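Local coordinates for protein tetraacyldisaccharide 4'-kinase (Aquifex aeolicus, PDB 4ITN) that probably transfers the gamma-phosphate of ATP to the 4'-position of a tetraacyldisaccharide 1-phosphate, giving lipid IVA in lipid A biosynthesis, at residues I69-Y74 and V111-S116; I274-P279 and F292-K297. All coordinates share one frame; numbering follows the deposited sequence.

Contact 1: I69-Y74 and V111-S116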
loop_
_atom_site.group_PDB
_atom_site.type_symbol
_atom_site.label_atom_id
_atom_site.label_comp_id
_atom_site.label_asym_id
_atom_site.label_seq_id
_atom_site.Cartn_x
_atom_site.Cartn_y
_atom_site.Cartn_z
ATOM N N ILE A 69 -0.468 3.379 -11.463
ATOM C CA ILE A 69 -1.125 2.682 -10.372
ATOM C C ILE A 69 -2.610 3.051 -10.399
ATOM O O ILE A 69 -2.963 4.225 -10.515
ATOM C CB ILE A 69 -0.500 3.101 -9.014
ATOM C CG1 ILE A 69 0.934 2.530 -8.888
ATOM C CG2 ILE A 69 -1.362 2.641 -7.851
ATOM C CD1 ILE A 69 1.657 3.056 -7.647
ATOM N N LEU A 70 -3.482 2.049 -10.319
ATOM C CA LEU A 70 -4.931 2.295 -10.194
ATOM C C LEU A 70 -5.354 2.058 -8.763
ATOM O O LEU A 70 -5.394 0.917 -8.320
ATOM C CB LEU A 70 -5.724 1.317 -11.085
ATOM C CG LEU A 70 -5.395 1.466 -12.579
ATOM C CD1 LEU A 70 -6.202 0.493 -13.445
ATOM C CD2 LEU A 70 -5.697 2.914 -12.961
ATOM N N SER A 71 -5.647 3.129 -8.032
ATOM C CA SER A 71 -6.053 3.008 -6.643
ATOM C C SER A 71 -7.560 3.237 -6.555
ATOM O O SER A 71 -8.173 3.796 -7.472
ATOM C CB SER A 71 -5.337 4.052 -5.761
ATOM O OG SER A 71 -3.931 3.889 -5.838
ATOM N N ARG A 72 -8.153 2.805 -5.452
ATOM C CA ARG A 72 -9.595 2.953 -5.247
ATOM C C ARG A 72 -9.981 4.380 -4.891
ATOM O O ARG A 72 -10.992 4.899 -5.368
ATOM C CB ARG A 72 -10.075 2.022 -4.137
ATOM C CG ARG A 72 -11.592 2.064 -3.946
ATOM C CD ARG A 72 -12.054 0.935 -3.043
ATOM N NE ARG A 72 -13.512 0.840 -2.991
ATOM C CZ ARG A 72 -14.182 -0.031 -2.240
ATOM N NH1 ARG A 72 -15.508 -0.047 -2.266
ATOM N NH2 ARG A 72 -13.527 -0.891 -1.470
ATOM N N GLY A 73 -9.188 5.019 -4.042
ATOM C CA GLY A 73 -9.573 6.323 -3.543
ATOM C C GLY A 73 -10.479 6.213 -2.328
ATOM O O GLY A 73 -11.564 6.801 -2.292
ATOM N N TYR A 74 -10.034 5.489 -1.312
ATOM C CA TYR A 74 -10.749 5.481 -0.047
ATOM C C TYR A 74 -10.619 6.857 0.604
ATOM O O TYR A 74 -9.572 7.495 0.504
ATOM C CB TYR A 74 -10.212 4.378 0.864
ATOM C CG TYR A 74 -10.853 4.383 2.234
ATOM C CD1 TYR A 74 -12.131 3.874 2.422
ATOM C CD2 TYR A 74 -10.179 4.883 3.339
ATOM C CE1 TYR A 74 -12.723 3.869 3.670
ATOM C CE2 TYR A 74 -10.761 4.881 4.593
ATOM C CZ TYR A 74 -12.035 4.373 4.753
ATOM O OH TYR A 74 -12.624 4.367 5.997
ATOM N N VAL A 111 6.043 7.429 -11.697
ATOM C CA VAL A 111 4.810 6.655 -11.830
ATOM C C VAL A 111 3.571 7.558 -11.810
ATOM O O VAL A 111 3.540 8.591 -11.117
ATOM C CB VAL A 111 4.769 5.578 -10.716
ATOM C CG1 VAL A 111 3.523 4.723 -10.789
ATOM C CG2 VAL A 111 6.005 4.697 -10.852
ATOM N N SER A 112 2.572 7.193 -12.611
ATOM C CA SER A 112 1.300 7.904 -12.601
ATOM C C SER A 112 0.361 7.213 -11.622
ATOM O O SER A 112 0.471 6.019 -11.393
ATOM C CB SER A 112 0.669 7.913 -13.991
ATOM O OG SER A 112 1.431 8.713 -14.863
ATOM N N VAL A 113 -0.551 7.968 -11.029
ATOM C CA VAL A 113 -1.513 7.396 -10.093
ATOM C C VAL A 113 -2.914 7.877 -10.433
ATOM O O VAL A 113 -3.154 9.081 -10.601
ATOM C CB VAL A 113 -1.229 7.804 -8.636
ATOM C CG1 VAL A 113 -2.340 7.248 -7.730
ATOM C CG2 VAL A 113 0.152 7.313 -8.207
ATOM N N VAL A 114 -3.834 6.933 -10.535
ATOM C CA VAL A 114 -5.209 7.260 -10.851
ATOM C C VAL A 114 -6.125 6.662 -9.798
ATOM O O VAL A 114 -6.008 5.491 -9.451
ATOM C CB VAL A 114 -5.592 6.744 -12.246
ATOM C CG1 VAL A 114 -7.099 6.792 -12.442
ATOM C CG2 VAL A 114 -4.880 7.572 -13.316
ATOM N N ALA A 115 -7.010 7.489 -9.265
ATOM C CA ALA A 115 -7.954 7.046 -8.255
ATOM C C ALA A 115 -9.332 6.859 -8.891
ATOM O O ALA A 115 -9.892 7.783 -9.485
ATOM C CB ALA A 115 -8.032 8.053 -7.118
ATOM N N SER A 116 -9.886 5.662 -8.759
ATOM C CA SER A 116 -11.192 5.390 -9.329
ATOM C C SER A 116 -11.745 4.136 -8.693
ATOM O O SER A 116 -11.054 3.121 -8.657
ATOM C CB SER A 116 -11.055 5.183 -10.837
ATOM O OG SER A 116 -12.310 5.315 -11.471
#
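Ile69-Ser71 and Ser112-Ala115 run side by side as parallel strands, their short axes 4.7 Å apart and turned by 23°, with Ile69, Leu70 and Ser71 opposite Val113, Val114 and Ala115. Four backbone bonds, each 2.8 Å, join them: Ile69 N to Ser112 O, Val114 N to Ile69 O, Ser71 N to Val114 O, and Ser116 N to Ser71 O. Beta-branched residues suit such extended backbone. On one face Ile69 brings CG1 to 3.9 Å from Val111 CG1; its chi1 of -70° sets CG1 beside the backbone N, on the side where Val111 lies. Ser71, small and polar, follows on this face, its OG 4.2 Å from Val113 CG1 and weakly bonded to Asp138. On the other face Leu70 and Val114 lie alongside, pointing the same way, with Leu70 CD2 3.9 Å from Val114 CB. Beyond the strand, Gly73 takes phi 86°, a turn at which a CB would press on the preceding carbonyl and on Ala115. Arg72 NE makes a salt bridge with Glu117. Straight backbone bonds and buried aliphatic flanks thus probably imply a well-fixed strand pair, whose C-terminal end brings the side chain of Ser71 to about 7 Å from that of Lys51 of the predicted ATP site.

Contact 2: I274-P279 and F292-K297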
loop_
_atom_site.group_PDB
_atom_site.type_symbol
_atom_site.label_atom_id
_atom_site.label_comp_id
_atom_site.label_asym_id
_atom_site.label_seq_id
_atom_site.Cartn_x
_atom_site.Cartn_y
_atom_site.Cartn_z
ATOM N N ILE A 274 14.668 19.034 15.385
ATOM C CA ILE A 274 14.434 18.011 14.354
ATOM C C ILE A 274 13.263 17.103 14.741
ATOM O O ILE A 274 13.171 16.651 15.888
ATOM C CB ILE A 274 15.712 17.165 14.079
ATOM C CG1 ILE A 274 16.839 18.058 13.536
ATOM C CG2 ILE A 274 15.422 16.018 13.102
ATOM C CD1 ILE A 274 16.493 18.773 12.217
ATOM N N TYR A 275 12.367 16.855 13.787
ATOM C CA TYR A 275 11.151 16.076 14.026
ATOM C C TYR A 275 11.108 14.809 13.173
ATOM O O TYR A 275 11.556 14.808 12.029
ATOM C CB TYR A 275 9.906 16.930 13.737
ATOM C CG TYR A 275 9.773 18.134 14.646
ATOM C CD1 TYR A 275 10.483 19.300 14.393
ATOM C CD2 TYR A 275 8.939 18.102 15.754
ATOM C CE1 TYR A 275 10.372 20.404 15.223
ATOM C CE2 TYR A 275 8.824 19.206 16.599
ATOM C CZ TYR A 275 9.544 20.354 16.322
ATOM O OH TYR A 275 9.443 21.454 17.143
ATOM N N LEU A 276 10.576 13.731 13.743
ATOM C CA LEU A 276 10.269 12.526 12.985
ATOM C C LEU A 276 8.772 12.269 13.102
ATOM O O LEU A 276 8.211 12.356 14.201
ATOM C CB LEU A 276 11.048 11.322 13.517
ATOM C CG LEU A 276 12.570 11.355 13.389
ATOM C CD1 LEU A 276 13.162 9.989 13.710
ATOM C CD2 LEU A 276 12.939 11.772 11.988
ATOM N N THR A 277 8.121 11.983 11.975
ATOM C CA THR A 277 6.700 11.636 11.982
ATOM C C THR A 277 6.464 10.502 10.986
ATOM O O THR A 277 7.431 9.985 10.423
ATOM C CB THR A 277 5.795 12.865 11.681
ATOM O OG1 THR A 277 4.438 12.585 12.058
ATOM C CG2 THR A 277 5.853 13.253 10.210
ATOM N N THR A 278 5.206 10.095 10.785
ATOM C CA THR A 278 4.897 9.045 9.800
ATOM C C THR A 278 4.678 9.663 8.420
ATOM O O THR A 278 4.220 10.806 8.323
ATOM C CB THR A 278 3.660 8.193 10.208
ATOM O OG1 THR A 278 2.453 8.946 10.021
ATOM C CG2 THR A 278 3.766 7.744 11.663
ATOM N N PRO A 279 5.025 8.922 7.349
ATOM C CA PRO A 279 4.819 9.387 5.974
ATOM C C PRO A 279 3.409 9.914 5.765
ATOM O O PRO A 279 3.233 10.940 5.116
ATOM C CB PRO A 279 5.050 8.121 5.159
ATOM C CG PRO A 279 6.134 7.423 5.926
ATOM C CD PRO A 279 5.770 7.651 7.380
ATOM N N PHE A 292 10.818 14.972 9.395
ATOM C CA PHE A 292 11.152 13.830 8.550
ATOM C C PHE A 292 10.295 12.616 8.866
ATOM O O PHE A 292 9.597 12.578 9.884
ATOM C CB PHE A 292 12.627 13.466 8.724
ATOM C CG PHE A 292 13.574 14.612 8.477
ATOM C CD1 PHE A 292 13.947 15.467 9.510
ATOM C CD2 PHE A 292 14.100 14.828 7.212
ATOM C CE1 PHE A 292 14.822 16.521 9.281
ATOM C CE2 PHE A 292 14.973 15.874 6.972
ATOM C CZ PHE A 292 15.334 16.726 8.008
ATOM N N ALA A 293 10.349 11.627 7.977
ATOM C CA ALA A 293 9.732 10.332 8.224
ATOM C C ALA A 293 10.780 9.242 8.070
ATOM O O ALA A 293 11.810 9.448 7.428
ATOM C CB ALA A 293 8.568 10.088 7.270
ATOM N N LEU A 294 10.514 8.079 8.659
ATOM C CA LEU A 294 11.425 6.948 8.551
ATOM C C LEU A 294 11.179 6.245 7.210
ATOM O O LEU A 294 10.030 6.042 6.820
ATOM C CB LEU A 294 11.211 5.978 9.723
ATOM C CG LEU A 294 11.441 6.497 11.151
ATOM C CD1 LEU A 294 11.224 5.397 12.191
ATOM C CD2 LEU A 294 12.838 7.080 11.289
ATOM N N ASN A 295 12.242 5.899 6.486
ATOM C CA ASN A 295 12.044 5.195 5.211
ATOM C C ASN A 295 12.549 3.756 5.201
ATOM O O ASN A 295 13.719 3.483 5.496
ATOM C CB ASN A 295 12.621 5.977 4.028
ATOM C CG ASN A 295 12.094 5.480 2.694
ATOM O OD1 ASN A 295 10.965 4.988 2.598
ATOM N ND2 ASN A 295 12.912 5.605 1.654
ATOM N N PHE A 296 11.652 2.839 4.854
ATOM C CA PHE A 296 11.970 1.416 4.779
ATOM C C PHE A 296 11.983 0.897 3.337
ATOM O O PHE A 296 11.279 1.424 2.470
ATOM C CB PHE A 296 10.980 0.614 5.636
ATOM C CG PHE A 296 11.156 0.825 7.110
ATOM C CD1 PHE A 296 10.755 2.014 7.710
ATOM C CD2 PHE A 296 11.736 -0.159 7.897
ATOM C CE1 PHE A 296 10.931 2.215 9.068
ATOM C CE2 PHE A 296 11.911 0.035 9.260
ATOM C CZ PHE A 296 11.508 1.223 9.845
ATOM N N LYS A 297 12.797 -0.126 3.090
ATOM C CA LYS A 297 12.896 -0.756 1.775
ATOM C C LYS A 297 12.501 -2.224 1.892
ATOM O O LYS A 297 12.778 -2.870 2.907
ATOM C CB LYS A 297 14.335 -0.679 1.227
ATOM C CG LYS A 297 14.820 0.699 0.809
ATOM C CD LYS A 297 14.042 1.262 -0.375
ATOM C CE LYS A 297 14.453 2.706 -0.659
ATOM N NZ LYS A 297 15.924 2.883 -0.785
HETATM O O HOH W 1 7.870 7.541 9.745
#
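Phe292 and Leu276 form the apolar centre, Leu276 CD2 packing 3.7 Å from Phe292 CB while Leu276 CD1 turns to Leu294 CD2 at 3.8 Å, the two leucines crossing at about a right angle. A branched leucine suits this place because each methyl serves a different neighbour. Ile274 extends the patch, its CG2 lying 3.9 Å from Phe292 CE1. The chi1 of -55° at Phe292 carries the ring beside its own backbone N, bringing its edge to Tyr275 O, near the ring plane. With an alanine in place of Phe292, Ile274 would probably lose its aromatic neighbour and a gap would open beside Tyr275 O. On the reverse face the small Ala293 CB fits against both Pro279 CD, at 3.7 Å, and Thr277 O. Further out, Phe292 N reaches Tyr275 O from above the carbonyl plane, a bent bond of 143° at the hydrogen, whereas Thr277 N makes a straighter bond to Phe292 O, nearly along its C=O direction. Then the strands diverge, their axes 55° apart, and a water bridges the split, donating to Thr277 O (2.6 Å) and accepting from Leu294 N (2.9 Å). The side chain of Thr278 N-caps the helix that Pro279 begins, and OG1 also bonds Asp281 OD2. Parallel strands 275-277 and 291-300, joined through helix 279-282, make a beta-alpha-beta connection, consistent with the alpha/beta fold of the P-loop NTPase clan.

In the fold
Contact 1 comes first along the chain; the centres of the two contacts are about 23 Å apart and their nearest atoms about 13 Å. Contact 1 pairs strands 67-71 and 112-115, with strand 134-138 beside the former and 82-86 beside the latter, deep in the part that holds the predicted ATP-binding loop. Contact 2 joins strand 275-277, itself paired with 229-233, to the long strand 291-300. That strand runs antiparallel to 201-212, which pairs with 182-185, so strand pairing leads from one region to the other. The side chains of Pro279 and Thr52 are about 8 Å apart, so both contacts approach the predicted nucleotide site, consistent with a cleft between the two regions.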